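PDB 4IHC: mandelate racemase/muconate lactonizing protein from Dickeya dadantii, which catalyses the magnesium-dependent dehydration of D-mannonate and D-gluconate to 2-dehydro-3-deoxy-D-gluconate, though with activity too low for these to be its likely physiological substrates. Local coordinates for residues E272-P277 with D281-L286; D246-V251 with M296-V301; K307-I310 with L314-Y317; R319-T324 with G351-V356; D161-R166 with F239-I244. All blocks are in the same frame, centred on the assembly; numbering follows the deposited sequence.

Contact 1: E272-P277 with D281-L286; sequences EDPVAP and DWLRML. With MG (magnesium ion), chain I.
Pro274 and Val275 meet Leu283 and Leu286 through apolar packing, joining the loop after strand 270-272 to helix 283-289. The ring of Pro274 lies across both leucines at about a right angle: its CG touches Leu283 CD2 at 4.0 Å, while its CB rests on Leu286 CD1 at 4.0 Å. Val275 CG2 meets Leu283 CD1 at 4.0 Å, and the other valine methyl, CG1, reaches back to Trp282 CB at 4.4 Å. Leu283 serves both loop residues because chi1 (-71°) carries CG towards the loop, and chi2 (166°) turns CD1 to the valine and CD2 to the proline.

Polar groups flank this packing. Trp282 turns its indole out of the contact, and NE1 bonds to Asn341 O of a neighbouring subunit. Arg284 and Asp281 form a long ion pair in the plane of the guanidinium group, NE to OD1 3.7 Å.

Metal binding is at the end of strand 270-272; from here 272-277 forms part of a strand-to-helix loop at the C-terminal end of the barrel, where the enolase superfamily keeps its metal ligands. Glu272 binds the magnesium ion through OE2 at 1.9 Å, and Asp273 OD2 accepts a hydrogen bond of 2.6 Å from a metal-bound water. Glu272 OE2 is also bonded by Arg319, which probably offsets some carboxylate charge. The chemistry thus divides: an apolar seam begins at Pro274, two residues after the metal ligand.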
# COMPACT_ATOMS: atom_id res chain seq x y z
N GLU A 272 7.12 -20.53 -18.06
CA GLU A 272 8.40 -19.85 -17.94
C GLU A 272 8.45 -18.55 -18.73
O GLU A 272 7.95 -18.48 -19.85
CB GLU A 272 9.52 -20.79 -18.42
CG GLU A 272 10.85 -20.11 -18.62
CD GLU A 272 11.94 -21.08 -19.00
OE1 GLU A 272 11.76 -22.29 -18.75
OE2 GLU A 272 12.97 -20.64 -19.55
N ASP A 273 9.08 -17.53 -18.15
CA ASP A 273 9.28 -16.23 -18.82
C ASP A 273 8.01 -15.66 -19.50
O ASP A 273 8.03 -15.34 -20.67
CB ASP A 273 10.47 -16.31 -19.80
CG ASP A 273 11.85 -16.35 -19.08
OD1 ASP A 273 11.89 -16.38 -17.82
OD2 ASP A 273 12.90 -16.37 -19.76
N PRO A 274 6.93 -15.45 -18.74
CA PRO A 274 5.76 -14.79 -19.32
C PRO A 274 6.04 -13.34 -19.70
O PRO A 274 5.37 -12.80 -20.57
CB PRO A 274 4.72 -14.84 -18.18
CG PRO A 274 5.51 -14.98 -16.95
CD PRO A 274 6.71 -15.81 -17.33
N VAL A 275 7.04 -12.72 -19.08
CA VAL A 275 7.39 -11.34 -19.42
C VAL A 275 8.90 -11.17 -19.49
O VAL A 275 9.68 -11.96 -18.94
CB VAL A 275 6.83 -10.33 -18.40
CG1 VAL A 275 5.32 -10.47 -18.26
CG2 VAL A 275 7.52 -10.48 -17.04
N ALA A 276 9.30 -10.12 -20.19
CA ALA A 276 10.70 -9.76 -20.32
C ALA A 276 11.14 -9.16 -18.98
O ALA A 276 10.33 -8.64 -18.24
CB ALA A 276 10.84 -8.71 -21.41
N PRO A 277 12.44 -9.13 -18.73
CA PRO A 277 12.96 -8.54 -17.52
C PRO A 277 12.50 -7.08 -17.44
O PRO A 277 12.11 -6.59 -16.38
CB PRO A 277 14.46 -8.64 -17.74
CG PRO A 277 14.61 -9.90 -18.55
CD PRO A 277 13.50 -9.75 -19.55
N ASP A 281 7.28 -5.64 -13.74
CA ASP A 281 6.24 -5.04 -12.92
C ASP A 281 4.85 -5.60 -13.27
O ASP A 281 3.92 -5.53 -12.46
CB ASP A 281 6.28 -3.50 -13.00
CG ASP A 281 6.29 -2.85 -11.60
OD1 ASP A 281 5.32 -3.03 -10.82
OD2 ASP A 281 7.30 -2.18 -11.28
N TRP A 282 4.72 -6.19 -14.45
CA TRP A 282 3.42 -6.74 -14.87
C TRP A 282 3.06 -8.02 -14.13
O TRP A 282 1.95 -8.50 -14.24
CB TRP A 282 3.42 -7.01 -16.38
CG TRP A 282 3.19 -5.75 -17.20
CD1 TRP A 282 4.14 -4.89 -17.65
CD2 TRP A 282 1.93 -5.28 -17.71
NE1 TRP A 282 3.56 -3.87 -18.38
CE2 TRP A 282 2.20 -4.10 -18.46
CE3 TRP A 282 0.60 -5.74 -17.62
CZ2 TRP A 282 1.20 -3.36 -19.08
CZ3 TRP A 282 -0.41 -5.00 -18.25
CH2 TRP A 282 -0.10 -3.82 -18.97
N LEU A 283 4.02 -8.59 -13.40
CA LEU A 283 3.75 -9.82 -12.68
C LEU A 283 2.85 -9.56 -11.48
O LEU A 283 2.21 -10.48 -10.98
CB LEU A 283 5.04 -10.56 -12.28
CG LEU A 283 5.73 -11.18 -13.50
CD1 LEU A 283 7.14 -11.60 -13.20
CD2 LEU A 283 4.91 -12.37 -13.99
N ARG A 284 2.80 -8.33 -11.01
CA ARG A 284 1.87 -8.04 -9.91
C ARG A 284 0.46 -8.33 -10.38
O ARG A 284 -0.32 -8.96 -9.66
CB ARG A 284 1.98 -6.60 -9.44
CG ARG A 284 3.30 -6.32 -8.76
CD ARG A 284 3.42 -4.89 -8.25
NE ARG A 284 4.72 -4.69 -7.61
CZ ARG A 284 5.08 -5.25 -6.46
NH1 ARG A 284 4.23 -6.05 -5.82
NH2 ARG A 284 6.29 -5.02 -5.95
N MET A 285 0.14 -7.92 -11.60
CA MET A 285 -1.22 -8.14 -12.11
C MET A 285 -1.45 -9.63 -12.41
O MET A 285 -2.49 -10.18 -12.10
CB MET A 285 -1.48 -7.26 -13.35
CG MET A 285 -2.81 -7.55 -14.06
SD MET A 285 -3.07 -6.64 -15.63
CE MET A 285 -4.70 -7.27 -16.05
N LEU A 286 -0.46 -10.29 -12.99
CA LEU A 286 -0.66 -11.69 -13.36
C LEU A 286 -0.91 -12.53 -12.09
O LEU A 286 -1.74 -13.46 -12.10
CB LEU A 286 0.52 -12.21 -14.23
CG LEU A 286 0.65 -13.69 -14.60
CD1 LEU A 286 1.65 -13.88 -15.74
CD2 LEU A 286 1.06 -14.53 -13.41
MG MG I . 13.72 -20.33 -21.27
O HOH W 1 12.95 -18.47 -21.29
O HOH W 2 14.57 -20.06 -22.89

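Contact 2: D246-V251 with M296-V301; sequences DVHERV and MGELFV. With MG (magnesium ion), chain I.
Glu249 and Leu299 face each other from two tight turns. The first, from Val247 to Arg250, is a type I' beta turn closed by Arg250 N to Val247 O at 3.1 Å. The second, from Gly297 to Phe300, is of type I, with Phe300 N to Gly297 O at 2.9 Å. The backbones stay well apart, and side chains and metal bridge the gap.

Asp246 OD2 and Glu298 OE1 both bind the magnesium ion, at 2.0 Å and 2.3 Å, from opposite sides, so the cation stands between the two carboxylates and probably offsets their repulsion. Each uses its second oxygen on a metal-bound water: Asp246 OD1 accepts from one at 2.8 Å, Glu298 OE2 from the other at 2.7 Å. These bonds tend to fix the rotation of both carboxylates. Arg175 NH1 also hydrogen-bonds Asp246 OD2. His248, a proton donor/acceptor by similarity, holds NE2 4.4 Å from Glu298 OE2. Leu299 brings CD1 up to the carboxylate of Glu249, 3.6 Å from OE2, and the two side chains cross at about a right angle. That carboxylate has its ionic partner in Arg105 of a neighbouring subunit.

Both loops leave the C-terminal ends of parallel barrel strands, 242-246 and 294-296, and lead into helices 253-263 and 303-311. Strand 270-272 runs between those strands and supplies Glu272, the remaining protein ligand of the metal, as expected in the enolase superfamily barrel.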
# COMPACT_ATOMS: atom_id res chain seq x y z
N ASP A 246 7.66 -22.81 -22.08
CA ASP A 246 8.44 -21.57 -22.10
C ASP A 246 7.86 -20.53 -23.04
O ASP A 246 7.93 -20.68 -24.26
CB ASP A 246 9.86 -21.91 -22.58
CG ASP A 246 10.90 -20.87 -22.14
OD1 ASP A 246 10.54 -19.70 -21.89
OD2 ASP A 246 12.11 -21.22 -22.10
N VAL A 247 7.28 -19.46 -22.48
CA VAL A 247 6.75 -18.37 -23.27
C VAL A 247 7.89 -17.51 -23.85
O VAL A 247 7.75 -16.88 -24.91
CB VAL A 247 5.82 -17.48 -22.44
CG1 VAL A 247 5.28 -16.32 -23.27
CG2 VAL A 247 4.67 -18.28 -21.84
N HIS A 248 9.00 -17.44 -23.13
CA HIS A 248 10.22 -16.87 -23.70
C HIS A 248 10.03 -15.41 -24.09
O HIS A 248 10.54 -15.00 -25.13
CB HIS A 248 10.58 -17.67 -24.95
CG HIS A 248 12.04 -17.71 -25.25
ND1 HIS A 248 12.74 -16.60 -25.68
CD2 HIS A 248 12.92 -18.73 -25.25
CE1 HIS A 248 14.00 -16.94 -25.90
NE2 HIS A 248 14.14 -18.22 -25.64
N GLU A 249 9.28 -14.66 -23.28
CA GLU A 249 8.96 -13.24 -23.51
C GLU A 249 8.37 -12.89 -24.91
O GLU A 249 8.55 -11.78 -25.40
CB GLU A 249 10.18 -12.35 -23.19
CG GLU A 249 11.26 -12.40 -24.27
CD GLU A 249 12.56 -11.70 -23.89
OE1 GLU A 249 13.59 -11.92 -24.57
OE2 GLU A 249 12.56 -10.92 -22.92
N ARG A 250 7.64 -13.81 -25.54
CA ARG A 250 7.21 -13.60 -26.94
C ARG A 250 5.89 -12.87 -27.15
O ARG A 250 5.56 -12.54 -28.29
CB ARG A 250 7.14 -14.93 -27.69
CG ARG A 250 8.49 -15.53 -28.04
CD ARG A 250 9.27 -14.63 -28.99
NE ARG A 250 10.56 -15.23 -29.33
CZ ARG A 250 11.03 -15.40 -30.57
NH1 ARG A 250 10.33 -14.99 -31.62
NH2 ARG A 250 12.23 -15.93 -30.75
N VAL A 251 5.15 -12.61 -26.08
CA VAL A 251 3.81 -12.00 -26.19
C VAL A 251 3.68 -10.78 -25.26
O VAL A 251 4.50 -10.59 -24.36
CB VAL A 251 2.72 -13.03 -25.84
CG1 VAL A 251 2.88 -14.26 -26.69
CG2 VAL A 251 2.85 -13.47 -24.38
N MET A 296 10.90 -17.44 -13.70
CA MET A 296 11.51 -16.31 -14.35
C MET A 296 12.99 -16.37 -14.06
O MET A 296 13.41 -16.91 -13.03
CB MET A 296 10.96 -14.99 -13.78
CG MET A 296 9.54 -14.63 -14.19
SD MET A 296 9.47 -13.81 -15.81
CE MET A 296 10.66 -12.47 -15.60
N GLY A 297 13.79 -15.80 -14.95
CA GLY A 297 15.11 -15.41 -14.53
C GLY A 297 16.31 -15.80 -15.35
O GLY A 297 17.42 -15.37 -15.03
N GLU A 298 16.13 -16.61 -16.40
CA GLU A 298 17.32 -16.95 -17.17
C GLU A 298 18.03 -15.68 -17.70
O GLU A 298 19.26 -15.65 -17.74
CB GLU A 298 17.03 -17.96 -18.28
CG GLU A 298 16.34 -17.35 -19.46
CD GLU A 298 15.93 -18.39 -20.47
OE1 GLU A 298 15.46 -19.49 -20.06
OE2 GLU A 298 16.07 -18.12 -21.68
N LEU A 299 17.26 -14.64 -18.05
CA LEU A 299 17.85 -13.39 -18.52
C LEU A 299 18.40 -12.46 -17.43
O LEU A 299 19.04 -11.47 -17.75
CB LEU A 299 16.89 -12.58 -19.39
CG LEU A 299 16.72 -13.08 -20.84
CD1 LEU A 299 15.53 -12.40 -21.49
CD2 LEU A 299 17.98 -12.83 -21.65
N PHE A 300 18.13 -12.76 -16.16
CA PHE A 300 18.49 -11.82 -15.07
C PHE A 300 20.01 -11.66 -14.86
O PHE A 300 20.76 -12.63 -14.98
CB PHE A 300 17.82 -12.19 -13.73
CG PHE A 300 16.30 -12.12 -13.74
CD1 PHE A 300 15.62 -11.52 -14.80
CD2 PHE A 300 15.56 -12.65 -12.68
CE1 PHE A 300 14.22 -11.45 -14.80
CE2 PHE A 300 14.17 -12.57 -12.67
CZ PHE A 300 13.50 -11.99 -13.74
N VAL A 301 20.43 -10.43 -14.57
CA VAL A 301 21.84 -10.06 -14.40
C VAL A 301 22.02 -9.08 -13.24
O VAL A 301 23.13 -8.65 -12.93
CB VAL A 301 22.43 -9.43 -15.69
CG1 VAL A 301 22.48 -10.45 -16.83
CG2 VAL A 301 21.62 -8.24 -16.17
MG MG I . 13.72 -20.33 -21.27
O HOH W 1 12.95 -18.47 -21.29
O HOH W 2 14.57 -20.06 -22.89

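Contact 3: K307-I310 with L314-Y317; sequences KPLI and LIDY
Leu309 and Leu314 are joined by a hydrogen bond and by their side chains. Leu314 N donates to Leu309 O at 2.8 Å with an almost straight N-H...O angle of 169°. The donor comes nearly head-on to this oxygen in the last turn of helix 303-311 (C=O...N 158°), tilted a little from the carbonyl plane. Beside this bond, Leu309 CD2 meets Leu314 CD1 at 3.9 Å, the two chains crossing at about a right angle.

Leu309 also directs CD1 against Ile315 CG2, 4.1 Å away. On its other branch Ile315 reaches Ile310, CD1 to CG1 at 4.1 Å. The isoleucine manages both because its CG1 is wedged between backbone N and carbonyl carbon (chi1 63°), leaving CG2 for the leucine.

Farther out, Ile315 is backed by Ile294 and Met296 of strand 294-296, and Leu309 by Leu283 of helix 283-289. Ile310 leans on Leu334 of helix 328-340. The next residue along, Asp316, is held by a salt bridge to Arg287 and a hydrogen bond from Ile294 N.

The segments form the return from helix to strand in the beta-alpha-beta unit made by strand 294-296, helix 303-311 and strand 317-318. One nearly linear backbone bond spans the turn from helix to strand and occupies Leu309 O, set among branched aliphatic groups that pack the helix against the barrel strands.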
# COMPACT_ATOMS: atom_id res chain seq x y z
N LYS A 307 15.10 -9.41 -6.81
CA LYS A 307 14.76 -9.21 -5.39
C LYS A 307 13.29 -8.80 -5.21
O LYS A 307 12.59 -9.37 -4.36
CB LYS A 307 15.72 -8.23 -4.69
CG LYS A 307 15.69 -8.27 -3.17
CD LYS A 307 16.57 -7.19 -2.56
CE LYS A 307 16.37 -7.12 -1.05
NZ LYS A 307 14.92 -7.13 -0.66
N PRO A 308 12.81 -7.84 -5.99
CA PRO A 308 11.37 -7.52 -5.84
C PRO A 308 10.43 -8.68 -6.22
O PRO A 308 9.33 -8.78 -5.69
CB PRO A 308 11.16 -6.32 -6.78
CG PRO A 308 12.55 -5.77 -7.02
CD PRO A 308 13.47 -6.95 -6.96
N LEU A 309 10.83 -9.55 -7.14
CA LEU A 309 9.95 -10.63 -7.54
C LEU A 309 9.76 -11.65 -6.41
O LEU A 309 8.65 -12.12 -6.11
CB LEU A 309 10.54 -11.35 -8.76
CG LEU A 309 10.45 -10.57 -10.07
CD1 LEU A 309 10.69 -11.48 -11.25
CD2 LEU A 309 9.14 -9.83 -10.20
N ILE A 310 10.88 -12.01 -5.81
CA ILE A 310 10.94 -13.02 -4.78
C ILE A 310 10.35 -12.45 -3.49
O ILE A 310 9.59 -13.12 -2.79
CB ILE A 310 12.40 -13.50 -4.62
CG1 ILE A 310 12.79 -14.32 -5.86
CG2 ILE A 310 12.62 -14.33 -3.37
CD1 ILE A 310 14.24 -14.69 -5.95
N LEU A 314 6.15 -13.26 -6.48
CA LEU A 314 5.64 -13.05 -7.82
C LEU A 314 6.02 -14.18 -8.78
O LEU A 314 5.53 -14.24 -9.92
CB LEU A 314 6.10 -11.67 -8.34
CG LEU A 314 5.43 -10.50 -7.63
CD1 LEU A 314 5.76 -9.17 -8.30
CD2 LEU A 314 3.92 -10.66 -7.51
N ILE A 315 6.88 -15.09 -8.30
CA ILE A 315 7.25 -16.29 -9.06
C ILE A 315 7.39 -17.47 -8.10
O ILE A 315 7.55 -17.29 -6.89
CB ILE A 315 8.61 -16.12 -9.78
CG1 ILE A 315 9.74 -15.93 -8.75
CG2 ILE A 315 8.56 -14.97 -10.79
CD1 ILE A 315 11.10 -15.55 -9.37
N ASP A 316 7.39 -18.67 -8.66
CA ASP A 316 7.59 -19.88 -7.88
C ASP A 316 8.95 -20.58 -8.11
O ASP A 316 9.39 -21.37 -7.27
CB ASP A 316 6.43 -20.84 -8.16
CG ASP A 316 5.10 -20.09 -8.19
OD1 ASP A 316 4.57 -19.79 -7.11
OD2 ASP A 316 4.63 -19.75 -9.31
N TYR A 317 9.63 -20.22 -9.19
CA TYR A 317 10.90 -20.86 -9.52
C TYR A 317 11.80 -19.76 -10.06
O TYR A 317 11.38 -18.97 -10.91
CB TYR A 317 10.72 -21.95 -10.59
CG TYR A 317 9.87 -23.11 -10.11
CD1 TYR A 317 10.47 -24.21 -9.48
CD2 TYR A 317 8.49 -23.10 -10.25
CE1 TYR A 317 9.70 -25.28 -9.03
CE2 TYR A 317 7.70 -24.15 -9.80
CZ TYR A 317 8.32 -25.22 -9.18
OH TYR A 317 7.58 -26.25 -8.72

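Contact 4: R319-T324 with G351-V356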
# COMPACT_ATOMS: atom_id res chain seq x y z
N ARG A 319 15.11 -18.94 -12.25
CA ARG A 319 15.75 -19.64 -13.39
C ARG A 319 17.10 -19.12 -13.85
O ARG A 319 17.47 -19.33 -15.01
CB ARG A 319 14.83 -19.55 -14.60
CG ARG A 319 13.54 -20.30 -14.46
CD ARG A 319 13.78 -21.72 -14.94
NE ARG A 319 14.15 -21.72 -16.33
CZ ARG A 319 14.91 -22.65 -16.92
NH1 ARG A 319 15.42 -23.67 -16.24
NH2 ARG A 319 15.16 -22.53 -18.21
N CYS A 320 17.83 -18.44 -12.98
CA CYS A 320 19.06 -17.79 -13.42
C CYS A 320 20.05 -18.74 -14.07
O CYS A 320 20.10 -19.93 -13.73
CB CYS A 320 19.72 -17.02 -12.27
SG CYS A 320 18.67 -15.68 -11.65
N HIS A 321 20.80 -18.20 -15.01
CA HIS A 321 22.00 -18.82 -15.54
C HIS A 321 23.12 -18.51 -14.57
O HIS A 321 23.55 -17.35 -14.42
CB HIS A 321 22.33 -18.21 -16.91
CG HIS A 321 23.28 -19.03 -17.74
ND1 HIS A 321 22.85 -19.89 -18.74
CD2 HIS A 321 24.63 -19.11 -17.72
CE1 HIS A 321 23.91 -20.45 -19.30
NE2 HIS A 321 25.00 -20.00 -18.69
N VAL A 322 23.59 -19.55 -13.89
CA VAL A 322 24.49 -19.37 -12.77
C VAL A 322 25.73 -18.51 -13.08
O VAL A 322 26.09 -17.59 -12.31
CB VAL A 322 24.86 -20.73 -12.13
CG1 VAL A 322 26.03 -20.57 -11.17
CG2 VAL A 322 23.65 -21.33 -11.39
N SER A 323 26.37 -18.76 -14.22
CA SER A 323 27.54 -17.95 -14.59
C SER A 323 27.18 -16.49 -14.89
O SER A 323 27.97 -15.58 -14.63
CB SER A 323 28.34 -18.56 -15.74
OG SER A 323 27.58 -18.50 -16.93
N THR A 324 25.97 -16.27 -15.38
CA THR A 324 25.52 -14.93 -15.74
C THR A 324 25.15 -14.08 -14.54
O THR A 324 25.02 -12.88 -14.68
CB THR A 324 24.36 -14.98 -16.77
OG1 THR A 324 24.74 -15.83 -17.85
CG2 THR A 324 24.09 -13.59 -17.39
N GLY A 351 21.88 -25.97 -23.84
CA GLY A 351 23.11 -26.44 -24.47
C GLY A 351 24.29 -25.51 -24.25
O GLY A 351 25.44 -25.96 -24.22
N ASP A 352 24.03 -24.21 -24.09
CA ASP A 352 25.10 -23.21 -23.99
C ASP A 352 25.58 -22.95 -22.55
O ASP A 352 25.42 -21.86 -21.99
CB ASP A 352 24.74 -21.90 -24.77
CG ASP A 352 23.37 -21.33 -24.39
OD1 ASP A 352 22.37 -22.07 -24.46
OD2 ASP A 352 23.27 -20.12 -24.07
N ILE A 353 26.15 -23.99 -21.96
CA ILE A 353 26.70 -23.95 -20.63
C ILE A 353 27.67 -25.08 -20.75
O ILE A 353 27.34 -26.07 -21.40
CB ILE A 353 25.61 -24.27 -19.59
CG1 ILE A 353 26.19 -24.30 -18.19
CG2 ILE A 353 24.94 -25.61 -19.88
CD1 ILE A 353 25.13 -24.55 -17.14
N SER A 354 28.88 -24.93 -20.22
CA SER A 354 29.88 -26.02 -20.32
C SER A 354 29.51 -27.10 -19.31
O SER A 354 28.64 -26.88 -18.50
CB SER A 354 31.31 -25.49 -20.03
OG SER A 354 31.48 -25.13 -18.66
N PRO A 355 30.12 -28.29 -19.40
CA PRO A 355 29.95 -29.29 -18.38
C PRO A 355 30.41 -28.83 -16.99
O PRO A 355 29.92 -29.35 -15.99
CB PRO A 355 30.82 -30.47 -18.87
CG PRO A 355 30.78 -30.35 -20.35
CD PRO A 355 30.71 -28.85 -20.64
N VAL A 356 31.35 -27.90 -16.91
CA VAL A 356 31.73 -27.34 -15.59
C VAL A 356 30.57 -26.55 -14.94
O VAL A 356 30.28 -26.68 -13.74
CB VAL A 356 32.96 -26.42 -15.76
CG1 VAL A 356 33.33 -25.78 -14.43
CG2 VAL A 356 34.12 -27.24 -16.35
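His321 and Asp352 make the tight part of this contact, a side chain of one loop against the backbone of the other. The imidazole presents its edge to the carbonyl: CE1 lies 3.4 Å from Asp352 O, near the ring plane. The same CE1 reaches Ile353 CB at 4.2 Å, the two side chains sliding past each other in opposite directions. With CG opposite its own backbone N (chi1 -163°), His321 extends across to the second loop. The ring is further set by a hydrogen bond between its ND1 and His348 ND1, of a substrate-binding residue by similarity, and by an edge-to-face meeting with Trp104 of a neighbouring subunit.

The other side is looser. Asp352, partly exposed and a probable substrate ligand, does not bring its carboxylate against the histidine, since OD2 stays 5.4 Å from His321 ND1. OD1 instead bonds a glycerol, probably from the crystallisation liquor. The backbone here is an inverse gamma turn centred on Asp352, with a weak bond from Ile353 N to Gly351 O. Ser354 then caps helix 355-367, OG accepting weakly from Val356 N.

Both segments belong to loops that follow strands 317-318 and 344-345 at the C-terminal end of the barrel, on the substrate-pocket side, as in the enolase superfamily. The imidazole CE1-H beside a carbonyl oxygen is probably mildly attractive; it involves the backbone of Asp352, while the carboxylate bonds the glycerol.

Contact 5: D161-R166 with F239-I244; sequences DNIRAR and FGIEFI
Ile163 takes the rotamer in which CG1 lies opposite the carbonyl carbon (chi1 -61°) and the chain runs straight on to CD1, so its two branches diverge towards different partners. In Ile241 CG1 instead stands opposite the backbone N (chi1 -176°), which carries it towards the helix. The two isoleucines meet through Ile163 CG2 and Ile241 CG1 at 4.5 Å. The longer branch of Ile163 brings CD1 to Phe243 CE1 at 4.3 Å, approaching the ring obliquely. Backbones remain distant, with Ile163 CA and Ile241 CA 9.2 Å apart, so the contact is made by side chains alone.

Helix 156-168 belongs to the outer layer of the enolase-type alpha/beta barrel, and strand 242-246 to its parallel inner wall. Between strand 145-153, which precedes the helix, and strand 242-246 runs strand 173-178, so Ile163 reaches past the nearest neighbour strand to the one beyond. It enters at the N-terminal end of strand 242-246, away from the end that carries the metal ligands. Leu233 and Leu237 of helix 219-237 also touch Ile163, so the isoleucine packs against that helix as well as the wall.

Phe243 has a further partner in Arg234 of that helix, whose guanidinium makes a cation-pi interaction with the ring and whose NH1 bonds Ile241 O. Behind Ile163, Asn162 ND2 donates to Asp152 O, tying the helix to the strand that leads into it.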
# COMPACT_ATOMS: atom_id res chain seq x y z
N ASP A 161 5.05 -37.65 -29.46
CA ASP A 161 5.94 -38.75 -29.79
C ASP A 161 7.27 -38.56 -29.08
O ASP A 161 7.84 -39.52 -28.56
CB ASP A 161 6.19 -38.83 -31.30
CG ASP A 161 5.01 -39.41 -32.05
OD1 ASP A 161 4.13 -40.01 -31.40
OD2 ASP A 161 4.96 -39.26 -33.29
N ASN A 162 7.76 -37.33 -29.06
CA ASN A 162 9.01 -37.04 -28.38
C ASN A 162 8.87 -37.19 -26.88
O ASN A 162 9.80 -37.66 -26.20
CB ASN A 162 9.56 -35.65 -28.77
CG ASN A 162 10.30 -35.68 -30.09
OD1 ASN A 162 10.85 -36.71 -30.48
ND2 ASN A 162 10.33 -34.56 -30.79
N ILE A 163 7.71 -36.82 -26.36
CA ILE A 163 7.45 -37.01 -24.96
C ILE A 163 7.51 -38.50 -24.63
O ILE A 163 8.13 -38.91 -23.64
CB ILE A 163 6.09 -36.41 -24.52
CG1 ILE A 163 6.10 -34.91 -24.77
CG2 ILE A 163 5.85 -36.73 -23.04
CD1 ILE A 163 4.79 -34.20 -24.50
N ARG A 164 6.83 -39.31 -25.43
CA ARG A 164 6.79 -40.75 -25.16
C ARG A 164 8.22 -41.30 -25.18
O ARG A 164 8.57 -42.11 -24.35
CB ARG A 164 5.91 -41.50 -26.16
CG ARG A 164 4.44 -41.48 -25.83
CD ARG A 164 3.63 -42.06 -26.98
NE ARG A 164 2.23 -41.66 -26.93
CZ ARG A 164 1.36 -42.06 -26.00
NH1 ARG A 164 1.75 -42.89 -25.03
NH2 ARG A 164 0.10 -41.64 -26.04
N ALA A 165 9.04 -40.84 -26.12
CA ALA A 165 10.43 -41.30 -26.16
C ALA A 165 11.21 -40.90 -24.91
O ALA A 165 12.00 -41.68 -24.39
CB ALA A 165 11.13 -40.80 -27.42
N ARG A 166 11.00 -39.68 -24.40
CA ARG A 166 11.73 -39.29 -23.20
C ARG A 166 11.23 -40.04 -21.97
O ARG A 166 12.02 -40.32 -21.08
CB ARG A 166 11.73 -37.76 -22.96
CG ARG A 166 12.18 -36.88 -24.13
CD ARG A 166 13.68 -36.86 -24.36
NE ARG A 166 14.17 -38.12 -24.92
CZ ARG A 166 14.13 -38.43 -26.21
NH1 ARG A 166 14.60 -39.59 -26.64
NH2 ARG A 166 13.61 -37.57 -27.08
N PHE A 239 -2.08 -37.14 -16.55
CA PHE A 239 -1.58 -36.13 -15.62
C PHE A 239 -0.38 -36.55 -14.78
O PHE A 239 0.08 -35.79 -13.92
CB PHE A 239 -2.73 -35.60 -14.74
CG PHE A 239 -3.62 -34.61 -15.44
CD1 PHE A 239 -4.71 -35.05 -16.18
CD2 PHE A 239 -3.37 -33.24 -15.36
CE1 PHE A 239 -5.54 -34.14 -16.84
CE2 PHE A 239 -4.19 -32.33 -16.03
CZ PHE A 239 -5.28 -32.78 -16.76
N GLY A 240 0.15 -37.75 -15.02
CA GLY A 240 1.32 -38.22 -14.26
C GLY A 240 2.59 -37.48 -14.66
O GLY A 240 3.45 -37.18 -13.84
N ILE A 241 2.68 -37.18 -15.94
CA ILE A 241 3.82 -36.50 -16.51
C ILE A 241 3.76 -35.00 -16.16
O ILE A 241 2.68 -34.41 -16.12
CB ILE A 241 3.84 -36.73 -18.04
CG1 ILE A 241 5.10 -36.11 -18.67
CG2 ILE A 241 2.60 -36.17 -18.70
CD1 ILE A 241 6.34 -36.90 -18.37
N GLU A 242 4.91 -34.41 -15.87
CA GLU A 242 4.97 -33.00 -15.52
C GLU A 242 5.37 -32.21 -16.75
O GLU A 242 6.27 -32.64 -17.48
CB GLU A 242 5.98 -32.78 -14.41
CG GLU A 242 5.59 -33.45 -13.09
CD GLU A 242 4.32 -32.87 -12.46
OE1 GLU A 242 3.99 -31.67 -12.67
OE2 GLU A 242 3.63 -33.63 -11.74
N PHE A 243 4.71 -31.08 -17.00
CA PHE A 243 4.88 -30.34 -18.25
C PHE A 243 5.39 -28.98 -17.92
O PHE A 243 4.88 -28.35 -17.01
CB PHE A 243 3.56 -30.10 -18.99
CG PHE A 243 2.97 -31.32 -19.64
CD1 PHE A 243 3.77 -32.41 -19.95
CD2 PHE A 243 1.64 -31.35 -19.99
CE1 PHE A 243 3.24 -33.53 -20.58
CE2 PHE A 243 1.10 -32.46 -20.62
CZ PHE A 243 1.90 -33.56 -20.91
N ILE A 244 6.34 -28.52 -18.71
CA ILE A 244 6.84 -27.17 -18.59
C ILE A 244 6.65 -26.48 -19.96
O ILE A 244 6.93 -27.08 -20.97
CB ILE A 244 8.31 -27.24 -18.25
CG1 ILE A 244 8.46 -27.49 -16.74
CG2 ILE A 244 9.06 -25.99 -18.72
CD1 ILE A 244 9.85 -27.90 -16.34

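All five contacts lie in the barrel domain. Contact 5 closes first along the chain; contact 1 is nested inside the loop closed by contact 2, and contacts 3 and 4 follow in series. Contacts 1 and 2 have centres about 9 Å apart and share the magnesium ion and both its waters. Contact 3 lies about 10 Å from contact 1 between centres, where helices 283-289 and 303-311 pack together. Contact 4, with its centre about 15 Å from that of contact 2, carries Arg319, which pairs with Glu272 and Glu298. Contact 5 lies about 26 Å from contact 1, centre to centre. Metal and probable substrate groups thus gather on successive strand ends, with packing behind them.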